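Local coordinates for agmatine ureohydrolase (Thermoplasma volcanium GSS1, PDB 3PZL), which probably hydrolyses agmatine to putrescine and urea, as a manganese-dependent member of the arginase family with two metal ions per subunit, at residues G31-A35 against A109-K115; E34-V38 against F293-E298. Residues are numbered along the deposited sequence.

Interaction 1: residues G31-A35 against A109-K115; sequences GYEEA and AVMSDGK
One lysine side chain does double duty here: K115 lays its CE methylene over the face of the Y32 ring and delivers its ammonium group to two backbone carbonyls of the turn that Y32 begins. The setting is the alpha/beta arginase fold, where helix 96-112 ends in a Schellman motif and the chain turns into strand 116-121. K115 N bonds V110 O at 3.0 Å and G114 N bonds M111 O at 2.7 Å; G114, the C-prime residue, takes positive phi (65/25), and D113 before it is the first to leave helical angles. Facing this end, Y32 to A35 form a type I turn closed by A35 N to Y32 O at 2.9 Å, just ahead of strand 37-42. The nearest CA pairs are A35 with K115 at 7.1 Å and E33 with D113 at 8.8 Å. Y32, chi1 t, leaves its backbone sideways and spans the gap. K115 CE sits 3.7 Å from the centroid of the Y32 ring, 13° off its normal, a CH-pi contact; K115 NZ, 5.1 Å from the same centroid, adds at most a weak cation-pi attraction. With chi4 p, K115 NZ donates to A35 O at 2.9 Å and to E33 O at 3.2 Å. V110 CG2 meets Y32 CE1 at 3.9 Å. Y32 and E33 also pack on A13 of the second subunit, so the loop lies where two chains meet. At the far tip of the ring, near its plane, Y32 OH donates a 2.6 Å hydrogen bond to D113 OD2.

Interaction 2: residues E34-V38 against F293-E298; sequences EAKYV and FIASRE
Residues 34-38 run from loop into the start of the parallel strand 37-42, with Y37 (-113/122) and V38 (-118/110) extended, while 293-298 is regular helix within 281-303, with R297 N to F293 O at 3.2 Å and E298 N to I294 O at 2.9 Å. The segments come closest at Y37 and I294, whose CA atoms are 7.8 Å apart. This is helix-on-sheet packing of the alpha/beta arginase fold: strand 37-42, paired with 84-90 and 116-121, is covered by the helix near the chain's C-terminus. Y37, chi1 m, points toward the helix. I294 CG2 lies over its face, 4.0 Å from the ring centroid in a CH-pi contact, and Y37 CE1 touches F293 CE2 at 4.0 Å. Beyond the ring, Y37 OH accepts from R297 NH1 at 3.2 Å and donates to E298 OE2 at 2.9 Å. K36, its chain extended, reaches E298 OE1 with NZ at 3.3 Å, a salt bridge whose hydrogen bond is weak. One tyrosine therefore joins strand to helix twice over: its ring is buried against apolar groups, and its hydroxyl is satisfied by charged residues one turn further along the helix.

How the interactions relate
The two contacts share E34 and A35 and hold successive parts of one chain run, the turn before strand 37-42 and the start of that strand. Interaction 1, beside the second subunit, is the more peripheral; interaction 2 lies nearer the chain's centre, with three of its six touching residues buried. In each a tyrosine supplies the ring and a carboxylate accepts a hydrogen bond from its hydroxyl, but the lysine of interaction 1 binds backbone carbonyls, whereas that of interaction 2 pairs with a glutamate. They meet at V38, whose CG2 lies 3.7 Å from Y32 CD1, and K115 CB lies 3.8 Å from K36 O. Both lie away from the manganese ions.

Interaction 1: residues G31-A35 against A109-K115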
ATOM      1  N   GLY B  31     -14.288  32.551 -14.039  1.00 64.21           N
ATOM      2  CA  GLY B  31     -13.016  33.253 -13.858  1.00 64.81           C
ATOM      3  C   GLY B  31     -13.069  34.043 -12.560  1.00 65.34           C
ATOM      4  O   GLY B  31     -14.150  34.177 -11.949  1.00 65.26           O
ATOM      5  N   TYR B  32     -11.918  34.565 -12.137  1.00 65.39           N
ATOM      6  CA  TYR B  32     -11.823  35.269 -10.872  1.00 65.93           C
ATOM      7  C   TYR B  32     -12.822  36.410 -10.734  1.00 67.09           C
ATOM      8  O   TYR B  32     -13.534  36.506  -9.737  1.00 66.75           O
ATOM      9  CB  TYR B  32     -10.423  35.821 -10.657  1.00 66.15           C
ATOM     10  CG  TYR B  32     -10.297  36.679  -9.399  1.00 66.37           C
ATOM     11  CD1 TYR B  32     -10.365  36.102  -8.122  1.00 64.92           C
ATOM     12  CD2 TYR B  32     -10.119  38.058  -9.486  1.00 65.31           C
ATOM     13  CE1 TYR B  32     -10.243  36.876  -6.978  1.00 64.15           C
ATOM     14  CE2 TYR B  32      -9.999  38.841  -8.346  1.00 64.80           C
ATOM     15  CZ  TYR B  32     -10.062  38.248  -7.096  1.00 64.64           C
ATOM     16  OH  TYR B  32      -9.946  39.014  -5.956  1.00 63.42           O
ATOM     17  N   GLU B  33     -12.870  37.262 -11.744  1.00 68.78           N
ATOM     18  CA  GLU B  33     -13.704  38.459 -11.725  1.00 70.66           C
ATOM     19  C   GLU B  33     -15.187  38.190 -11.453  1.00 70.18           C
ATOM     20  O   GLU B  33     -15.830  38.929 -10.711  1.00 70.24           O
ATOM     21  CB  GLU B  33     -13.528  39.207 -13.031  1.00 71.81           C
ATOM     22  CG  GLU B  33     -12.111  39.045 -13.589  1.00 75.97           C
ATOM     23  CD  GLU B  33     -11.861  40.016 -14.703  1.00 87.04           C
ATOM     24  OE1 GLU B  33     -12.645  40.012 -15.696  1.00 87.61           O
ATOM     25  OE2 GLU B  33     -10.887  40.806 -14.577  1.00 91.27           O
ATOM     26  N   GLU B  34     -15.711  37.123 -12.042  1.00 70.05           N
ATOM     27  CA  GLU B  34     -17.093  36.734 -11.871  1.00 69.94           C
ATOM     28  C   GLU B  34     -17.275  35.737 -10.722  1.00 68.20           C
ATOM     29  O   GLU B  34     -18.337  35.136 -10.592  1.00 68.74           O
ATOM     30  CB  GLU B  34     -17.593  36.080 -13.152  1.00 70.94           C
ATOM     31  CG  GLU B  34     -17.211  36.800 -14.441  1.00 77.14           C
ATOM     32  CD  GLU B  34     -17.980  36.253 -15.649  1.00 86.01           C
ATOM     33  OE1 GLU B  34     -18.313  35.032 -15.617  1.00 84.25           O
ATOM     34  OE2 GLU B  34     -18.259  37.041 -16.616  1.00 87.51           O
ATOM     35  N   ALA B  35     -16.266  35.549  -9.877  1.00 66.30           N
ATOM     36  CA  ALA B  35     -16.382  34.538  -8.827  1.00 63.94           C
ATOM     37  C   ALA B  35     -16.691  35.108  -7.451  1.00 62.79           C
ATOM     38  O   ALA B  35     -16.161  36.167  -7.092  1.00 62.72           O
ATOM     39  CB  ALA B  35     -15.119  33.726  -8.774  1.00 63.75           C
ATOM     40  N   ALA B 109      -6.202  40.857  -1.075  1.00 63.18           N
ATOM     41  CA  ALA B 109      -6.704  41.134  -2.421  1.00 62.77           C
ATOM     42  C   ALA B 109      -8.124  40.589  -2.623  1.00 62.30           C
ATOM     43  O   ALA B 109      -9.037  41.343  -2.976  1.00 62.24           O
ATOM     44  CB  ALA B 109      -5.751  40.588  -3.459  1.00 62.04           C
ATOM     45  N   VAL B 110      -8.309  39.295  -2.349  1.00 61.41           N
ATOM     46  CA  VAL B 110      -9.587  38.635  -2.593  1.00 60.97           C
ATOM     47  C   VAL B 110     -10.694  39.179  -1.679  1.00 61.70           C
ATOM     48  O   VAL B 110     -11.849  39.277  -2.079  1.00 61.76           O
ATOM     49  CB  VAL B 110      -9.429  37.100  -2.465  1.00 60.07           C
ATOM     50  CG1 VAL B 110     -10.762  36.365  -2.573  1.00 57.50           C
ATOM     51  CG2 VAL B 110      -8.473  36.609  -3.515  1.00 59.14           C
HETATM   52  N   MSE B 111     -10.337  39.554  -0.460  1.00 62.76           N
HETATM   53  CA  MSE B 111     -11.299  40.160   0.431  1.00 64.21           C
HETATM   54  C   MSE B 111     -11.690  41.594  -0.007  1.00 64.60           C
HETATM   55  O   MSE B 111     -12.877  41.918  -0.051  1.00 64.66           O
HETATM   56  CB  MSE B 111     -10.807  40.074   1.872  1.00 64.91           C
HETATM   57  CG  MSE B 111     -10.702  38.620   2.361  1.00 69.77           C
HETATM   58 SE   MSE B 111     -10.395  38.310   4.305  1.00 85.67          SE
HETATM   59  CE  MSE B 111      -8.859  39.446   4.579  1.00 80.33           C
ATOM     60  N   SER B 112     -10.712  42.430  -0.373  1.00 64.88           N
ATOM     61  CA  SER B 112     -11.005  43.747  -0.996  1.00 65.11           C
ATOM     62  C   SER B 112     -12.104  43.708  -2.063  1.00 64.53           C
ATOM     63  O   SER B 112     -12.890  44.643  -2.179  1.00 65.63           O
ATOM     64  CB  SER B 112      -9.768  44.332  -1.676  1.00 65.45           C
ATOM     65  OG  SER B 112      -8.630  44.246  -0.867  1.00 66.47           O
ATOM     66  N   ASP B 113     -12.143  42.642  -2.850  1.00 62.84           N
ATOM     67  CA  ASP B 113     -13.052  42.557  -3.964  1.00 62.31           C
ATOM     68  C   ASP B 113     -14.347  41.927  -3.543  1.00 60.87           C
ATOM     69  O   ASP B 113     -15.179  41.589  -4.389  1.00 60.67           O
ATOM     70  CB  ASP B 113     -12.419  41.756  -5.104  1.00 62.86           C
ATOM     71  CG  ASP B 113     -11.086  42.342  -5.546  1.00 65.18           C
ATOM     72  OD1 ASP B 113     -10.814  43.535  -5.212  1.00 69.30           O
ATOM     73  OD2 ASP B 113     -10.310  41.617  -6.204  1.00 64.04           O
ATOM     74  N   GLY B 114     -14.504  41.769  -2.230  1.00 59.68           N
ATOM     75  CA  GLY B 114     -15.706  41.184  -1.632  1.00 58.50           C
ATOM     76  C   GLY B 114     -15.912  39.728  -1.996  1.00 57.11           C
ATOM     77  O   GLY B 114     -17.033  39.222  -1.999  1.00 56.14           O
ATOM     78  N   LYS B 115     -14.814  39.070  -2.332  1.00 56.55           N
ATOM     79  CA  LYS B 115     -14.823  37.675  -2.683  1.00 55.43           C
ATOM     80  C   LYS B 115     -14.496  36.884  -1.442  1.00 54.62           C
ATOM     81  O   LYS B 115     -14.053  37.447  -0.451  1.00 55.19           O
ATOM     82  CB  LYS B 115     -13.796  37.423  -3.786  1.00 55.69           C
ATOM     83  CG  LYS B 115     -14.293  37.769  -5.150  1.00 55.54           C
ATOM     84  CD  LYS B 115     -13.198  38.250  -6.046  1.00 55.47           C
ATOM     85  CE  LYS B 115     -13.669  38.324  -7.479  1.00 55.36           C
ATOM     86  NZ  LYS B 115     -15.068  38.817  -7.610  1.00 56.67           N
TER

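Interaction 2: residues E34-V38 against F293-E298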
ATOM      1  N   GLU B  34     -15.711  37.123 -12.042  1.00 70.05           N
ATOM      2  CA  GLU B  34     -17.093  36.734 -11.871  1.00 69.94           C
ATOM      3  C   GLU B  34     -17.275  35.737 -10.722  1.00 68.20           C
ATOM      4  O   GLU B  34     -18.337  35.136 -10.592  1.00 68.74           O
ATOM      5  CB  GLU B  34     -17.593  36.080 -13.152  1.00 70.94           C
ATOM      6  CG  GLU B  34     -17.211  36.800 -14.441  1.00 77.14           C
ATOM      7  CD  GLU B  34     -17.980  36.253 -15.649  1.00 86.01           C
ATOM      8  OE1 GLU B  34     -18.313  35.032 -15.617  1.00 84.25           O
ATOM      9  OE2 GLU B  34     -18.259  37.041 -16.616  1.00 87.51           O
ATOM     10  N   ALA B  35     -16.266  35.549  -9.877  1.00 66.30           N
ATOM     11  CA  ALA B  35     -16.382  34.538  -8.827  1.00 63.94           C
ATOM     12  C   ALA B  35     -16.691  35.108  -7.451  1.00 62.79           C
ATOM     13  O   ALA B  35     -16.161  36.167  -7.092  1.00 62.72           O
ATOM     14  CB  ALA B  35     -15.119  33.726  -8.774  1.00 63.75           C
ATOM     15  N   LYS B  36     -17.533  34.406  -6.685  1.00 61.04           N
ATOM     16  CA  LYS B  36     -17.818  34.776  -5.279  1.00 60.57           C
ATOM     17  C   LYS B  36     -16.852  34.035  -4.396  1.00 59.21           C
ATOM     18  O   LYS B  36     -16.337  34.574  -3.406  1.00 58.88           O
ATOM     19  CB  LYS B  36     -19.242  34.403  -4.824  1.00 60.85           C
ATOM     20  CG  LYS B  36     -20.425  35.019  -5.607  1.00 63.30           C
ATOM     21  CD  LYS B  36     -21.731  34.744  -4.881  1.00 65.73           C
ATOM     22  CE  LYS B  36     -22.957  34.805  -5.802  1.00 69.24           C
ATOM     23  NZ  LYS B  36     -24.166  34.225  -5.095  1.00 67.45           N
ATOM     24  N   TYR B  37     -16.626  32.777  -4.761  1.00 58.09           N
ATOM     25  CA  TYR B  37     -15.732  31.889  -4.009  1.00 57.09           C
ATOM     26  C   TYR B  37     -14.480  31.541  -4.834  1.00 56.20           C
ATOM     27  O   TYR B  37     -14.556  31.017  -5.940  1.00 56.06           O
ATOM     28  CB  TYR B  37     -16.469  30.617  -3.565  1.00 56.21           C
ATOM     29  CG  TYR B  37     -17.707  30.858  -2.739  1.00 56.53           C
ATOM     30  CD1 TYR B  37     -17.614  31.065  -1.359  1.00 57.56           C
ATOM     31  CD2 TYR B  37     -18.968  30.864  -3.321  1.00 54.95           C
ATOM     32  CE1 TYR B  37     -18.752  31.270  -0.584  1.00 56.28           C
ATOM     33  CE2 TYR B  37     -20.113  31.071  -2.555  1.00 54.28           C
ATOM     34  CZ  TYR B  37     -19.993  31.272  -1.190  1.00 55.61           C
ATOM     35  OH  TYR B  37     -21.102  31.489  -0.400  1.00 56.89           O
ATOM     36  N   VAL B  38     -13.325  31.854  -4.282  1.00 55.08           N
ATOM     37  CA  VAL B  38     -12.106  31.681  -5.002  1.00 53.71           C
ATOM     38  C   VAL B  38     -11.235  30.669  -4.265  1.00 52.79           C
ATOM     39  O   VAL B  38     -10.716  30.924  -3.168  1.00 51.69           O
ATOM     40  CB  VAL B  38     -11.400  33.020  -5.157  1.00 54.31           C
ATOM     41  CG1 VAL B  38     -10.152  32.860  -5.981  1.00 54.55           C
ATOM     42  CG2 VAL B  38     -12.330  33.996  -5.811  1.00 54.22           C
ATOM     43  N   PHE B 293     -19.257  24.175   3.205  1.00 45.67           N
ATOM     44  CA  PHE B 293     -19.092  25.580   3.482  1.00 46.25           C
ATOM     45  C   PHE B 293     -19.820  26.447   2.466  1.00 47.43           C
ATOM     46  O   PHE B 293     -20.624  27.309   2.844  1.00 48.85           O
ATOM     47  CB  PHE B 293     -17.630  25.937   3.500  1.00 46.32           C
ATOM     48  CG  PHE B 293     -17.377  27.390   3.564  1.00 46.82           C
ATOM     49  CD1 PHE B 293     -17.274  28.031   4.778  1.00 47.76           C
ATOM     50  CD2 PHE B 293     -17.237  28.128   2.417  1.00 47.51           C
ATOM     51  CE1 PHE B 293     -17.009  29.384   4.840  1.00 48.05           C
ATOM     52  CE2 PHE B 293     -16.989  29.489   2.480  1.00 48.98           C
ATOM     53  CZ  PHE B 293     -16.863  30.111   3.686  1.00 46.92           C
ATOM     54  N   ILE B 294     -19.551  26.224   1.183  1.00 47.10           N
ATOM     55  CA  ILE B 294     -20.163  27.026   0.138  1.00 48.03           C
ATOM     56  C   ILE B 294     -21.684  26.855   0.160  1.00 48.45           C
ATOM     57  O   ILE B 294     -22.411  27.846   0.215  1.00 49.04           O
ATOM     58  CB  ILE B 294     -19.552  26.704  -1.281  1.00 48.36           C
ATOM     59  CG1 ILE B 294     -18.085  27.118  -1.346  1.00 48.32           C
ATOM     60  CG2 ILE B 294     -20.298  27.382  -2.380  1.00 46.82           C
ATOM     61  CD1 ILE B 294     -17.411  26.659  -2.577  1.00 48.26           C
ATOM     62  N   ALA B 295     -22.148  25.605   0.140  1.00 48.35           N
ATOM     63  CA  ALA B 295     -23.567  25.308   0.041  1.00 48.95           C
ATOM     64  C   ALA B 295     -24.350  25.902   1.194  1.00 49.75           C
ATOM     65  O   ALA B 295     -25.353  26.562   0.979  1.00 50.98           O
ATOM     66  CB  ALA B 295     -23.836  23.783  -0.097  1.00 47.30           C
ATOM     67  N   SER B 296     -23.912  25.671   2.419  1.00 50.80           N
ATOM     68  CA  SER B 296     -24.685  26.155   3.558  1.00 52.14           C
ATOM     69  C   SER B 296     -24.690  27.678   3.623  1.00 53.57           C
ATOM     70  O   SER B 296     -25.638  28.287   4.128  1.00 55.11           O
ATOM     71  CB  SER B 296     -24.163  25.597   4.866  1.00 51.50           C
ATOM     72  OG  SER B 296     -22.901  26.149   5.131  1.00 52.99           O
ATOM     73  N   ARG B 297     -23.630  28.298   3.122  1.00 54.42           N
ATOM     74  CA  ARG B 297     -23.602  29.750   3.038  1.00 55.50           C
ATOM     75  C   ARG B 297     -24.572  30.276   1.980  1.00 56.66           C
ATOM     76  O   ARG B 297     -25.233  31.293   2.200  1.00 58.09           O
ATOM     77  CB  ARG B 297     -22.188  30.251   2.743  1.00 55.30           C
ATOM     78  CG  ARG B 297     -22.057  31.739   2.817  1.00 54.43           C
ATOM     79  CD  ARG B 297     -20.602  32.145   2.891  1.00 54.50           C
ATOM     80  NE  ARG B 297     -20.446  33.559   3.245  1.00 54.70           N
ATOM     81  CZ  ARG B 297     -20.555  34.549   2.373  1.00 54.90           C
ATOM     82  NH1 ARG B 297     -20.803  34.266   1.106  1.00 54.03           N
ATOM     83  NH2 ARG B 297     -20.398  35.810   2.756  1.00 56.28           N
ATOM     84  N   GLU B 298     -24.662  29.584   0.846  1.00 56.47           N
ATOM     85  CA  GLU B 298     -25.574  29.978  -0.204  1.00 56.98           C
ATOM     86  C   GLU B 298     -27.001  29.808   0.249  1.00 57.14           C
ATOM     87  O   GLU B 298     -27.867  30.600  -0.150  1.00 57.94           O
ATOM     88  CB  GLU B 298     -25.331  29.185  -1.500  1.00 56.98           C
ATOM     89  CG  GLU B 298     -24.080  29.600  -2.289  1.00 57.39           C
ATOM     90  CD  GLU B 298     -24.101  31.058  -2.733  1.00 58.04           C
ATOM     91  OE1 GLU B 298     -24.995  31.440  -3.491  1.00 59.28           O
ATOM     92  OE2 GLU B 298     -23.212  31.826  -2.350  1.00 59.63           O
TER